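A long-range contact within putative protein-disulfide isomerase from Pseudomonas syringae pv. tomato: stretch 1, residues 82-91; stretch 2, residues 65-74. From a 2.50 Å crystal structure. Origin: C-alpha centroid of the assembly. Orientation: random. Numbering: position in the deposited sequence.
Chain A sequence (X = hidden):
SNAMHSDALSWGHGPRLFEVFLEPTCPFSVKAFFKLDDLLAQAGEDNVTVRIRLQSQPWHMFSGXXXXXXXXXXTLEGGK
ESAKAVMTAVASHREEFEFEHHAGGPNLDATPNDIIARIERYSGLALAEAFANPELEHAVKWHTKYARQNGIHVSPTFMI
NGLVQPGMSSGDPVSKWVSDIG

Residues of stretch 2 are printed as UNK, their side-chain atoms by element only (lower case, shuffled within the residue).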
# COMPACT_ATOMS: atom_id res chain seq x y z
N SER A 82 21.32 22.02 7.71
CA SER A 82 22.00 21.27 8.78
C SER A 82 21.68 19.78 8.70
O SER A 82 22.57 18.95 8.89
CB SER A 82 21.63 21.81 10.17
OG SER A 82 22.00 23.17 10.26
N ALA A 83 20.42 19.46 8.42
CA ALA A 83 20.04 18.08 8.10
C ALA A 83 20.85 17.58 6.90
O ALA A 83 21.39 16.46 6.92
CB ALA A 83 18.55 17.98 7.85
N LYS A 84 20.96 18.42 5.87
CA LYS A 84 21.74 18.07 4.69
C LYS A 84 23.22 17.85 5.05
O LYS A 84 23.84 16.87 4.62
CB LYS A 84 21.55 19.12 3.59
CG LYS A 84 22.23 18.77 2.28
CD LYS A 84 22.47 20.04 1.45
CE LYS A 84 23.41 19.76 0.26
NZ LYS A 84 24.10 21.01 -0.16
N ALA A 85 23.77 18.74 5.88
CA ALA A 85 25.11 18.55 6.43
C ALA A 85 25.27 17.17 7.09
O ALA A 85 26.24 16.44 6.80
CB ALA A 85 25.43 19.66 7.41
N VAL A 86 24.30 16.78 7.94
CA VAL A 86 24.34 15.46 8.60
C VAL A 86 24.27 14.30 7.59
O VAL A 86 25.07 13.34 7.69
CB VAL A 86 23.27 15.28 9.74
CG1 VAL A 86 23.21 13.80 10.20
CG2 VAL A 86 23.56 16.22 10.93
N MET A 87 23.34 14.37 6.63
CA MET A 87 23.25 13.35 5.55
C MET A 87 24.57 13.26 4.77
O MET A 87 25.09 12.16 4.56
CB MET A 87 22.06 13.58 4.60
CG MET A 87 20.71 13.37 5.27
SD MET A 87 19.35 13.22 4.11
CE MET A 87 18.56 14.76 4.23
N THR A 88 25.15 14.41 4.42
CA THR A 88 26.44 14.46 3.74
C THR A 88 27.55 13.81 4.55
O THR A 88 28.36 13.05 4.01
CB THR A 88 26.87 15.91 3.39
OG1 THR A 88 25.83 16.56 2.64
CG2 THR A 88 28.19 15.90 2.60
N ALA A 89 27.61 14.10 5.86
CA ALA A 89 28.66 13.51 6.70
C ALA A 89 28.52 11.98 6.79
O ALA A 89 29.53 11.26 6.71
CB ALA A 89 28.67 14.15 8.09
N VAL A 90 27.28 11.50 6.92
CA VAL A 90 27.02 10.05 6.95
C VAL A 90 27.36 9.44 5.58
O VAL A 90 28.13 8.48 5.49
CB VAL A 90 25.55 9.72 7.40
CG1 VAL A 90 25.25 8.24 7.23
CG2 VAL A 90 25.33 10.14 8.85
N ALA A 91 26.81 10.04 4.53
CA ALA A 91 27.06 9.61 3.15
C ALA A 91 28.56 9.47 2.81
O ALA A 91 28.98 8.43 2.30
CB ALA A 91 26.37 10.53 2.17
N UNK A 65 18.97 5.54 14.90
CA UNK A 65 19.79 6.56 15.55
C UNK A 65 20.09 7.64 14.52
O UNK A 65 19.82 8.83 14.75
c UNK A 65 21.13 5.97 16.06
c UNK A 65 20.90 4.88 17.06
c UNK A 65 22.01 7.07 16.64
N UNK A 66 20.62 7.22 13.37
CA UNK A 66 21.04 8.14 12.31
C UNK A 66 19.88 8.96 11.75
O UNK A 66 20.02 10.17 11.59
c UNK A 66 23.79 5.74 10.96
c UNK A 66 21.82 7.40 11.20
c UNK A 66 22.09 8.34 10.01
c UNK A 66 23.13 6.84 11.79
N UNK A 67 18.75 8.34 11.50
CA UNK A 67 17.57 9.08 11.01
C UNK A 67 17.14 10.14 12.04
O UNK A 67 16.83 11.28 11.66
c UNK A 67 15.08 8.93 10.39
c UNK A 67 16.37 8.14 10.62
c UNK A 67 16.70 7.31 9.39
N UNK A 68 17.12 9.76 13.32
CA UNK A 68 16.79 10.71 14.39
C UNK A 68 17.77 11.92 14.39
O UNK A 68 17.33 13.07 14.48
c UNK A 68 16.01 10.81 16.85
n UNK A 68 13.96 12.07 20.58
c UNK A 68 15.94 10.07 18.19
n UNK A 68 15.51 10.94 19.29
c UNK A 68 14.24 11.24 19.58
c UNK A 68 16.74 10.01 15.76
n UNK A 68 13.25 10.73 18.87
N UNK A 69 19.07 11.65 14.24
CA UNK A 69 20.06 12.72 14.09
C UNK A 69 19.75 13.68 12.96
O UNK A 69 19.92 14.91 13.11
s UNK A 69 22.09 11.32 15.27
c UNK A 69 21.43 12.15 13.82
N UNK A 70 19.33 13.12 11.82
CA UNK A 70 19.05 13.95 10.66
C UNK A 70 17.89 14.87 10.99
O UNK A 70 17.94 16.08 10.74
c UNK A 70 18.21 14.00 8.26
c UNK A 70 19.75 11.10 8.21
c UNK A 70 20.03 12.39 8.95
c UNK A 70 18.76 13.11 9.38
N UNK A 71 16.85 14.30 11.57
CA UNK A 71 15.67 15.07 11.89
C UNK A 71 15.92 16.03 13.06
O UNK A 71 15.30 17.09 13.14
c UNK A 71 13.97 13.58 10.79
c UNK A 71 13.34 14.66 9.92
c UNK A 71 14.47 14.16 12.11
c UNK A 71 13.02 12.37 10.98
N UNK A 72 16.84 15.64 13.95
CA UNK A 72 17.33 16.53 15.01
C UNK A 72 18.02 17.76 14.42
O UNK A 72 17.74 18.88 14.85
c UNK A 72 18.28 15.78 15.98
N UNK A 73 18.90 17.55 13.44
CA UNK A 73 19.57 18.65 12.73
C UNK A 73 18.57 19.62 12.10
O UNK A 73 18.78 20.82 12.13
c UNK A 73 20.52 18.11 11.67
N UNK A 74 17.47 19.10 11.57
CA UNK A 74 16.48 19.95 10.93
C UNK A 74 15.83 20.91 11.90
O UNK A 74 15.10 21.79 11.46
c UNK A 74 15.42 19.13 10.22

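Position 65 carries three carbons, the first bearing the other two, and none comes near stretch 1. A fork at CB with two single-carbon arms is valine: V65.

Position 66 has four carbons, forked at the first, with one arm two carbons long. A one-carbon arm lies 3.9 Å from V90 CG2. Beta branching with unequal arms means isoleucine, I66, and the touching atom is its CG2.

Position 67 again shows one carbon carrying two, but its CB points away from the other helix. It is valine, V67.

Position 68 is a chain of three carbons, a nitrogen, then a carbon holding two more nitrogens. That guanidinium is arginine, R68; it is out of reach of stretch 1, and its NE and NH2 are hydrogen-bonded elsewhere in the structure.

Position 69 has one carbon followed by a sulfur. Its CB sits 4.4 Å from V86 CG1, a light touch. Carbon then sulfur, with nothing beyond, gives cysteine, C69.

Position 70 repeats the four-carbon pattern forked at the first atom. One arm end approaches M87 CG at 3.8 Å, another atom meets V86 CG1 at 3.7 Å, and the backbone O lies 3.5 Å from A83 CB. This is isoleucine, I70; the M87 contact is made by CD1 and the V86 contact by CG1, while CG2 is 4.0 Å from A83 CB.

Position 71 also has four carbons, but the fork comes at the second. Its CB points away from stretch 1, and the residue is leucine, L71.

Position 72 bears a single carbon that makes no contact across the pair: alanine, A72.

Position 73 likewise has one carbon, but this one points toward stretch 1, 3.5 Å from A83 N, 3.6 Å from S82 O and 3.7 Å from V86 CG2. It is alanine, A73.

Position 74 has one carbon too, with its CB 4.1 Å from A83 CB. It is alanine, A74.

The helices run nearly antiparallel, at 150°, with axes 7.8 Å apart at closest approach. Small residues mark the tight end: the CA atoms of A83 and A73 are 4.7 Å apart, so a methyl can rest directly on the opposing backbone. Farther along, V90 and I66 have CA atoms 8.3 Å apart, and branched side chains span the wider gap. I70 has the largest covered area, reaching A83, V86 and M87 from between these ends. No hydrogen bond crosses; the design rule is side-chain size matched to local backbone spacing.

Stretch 2 65-74: VIVRCILAAA
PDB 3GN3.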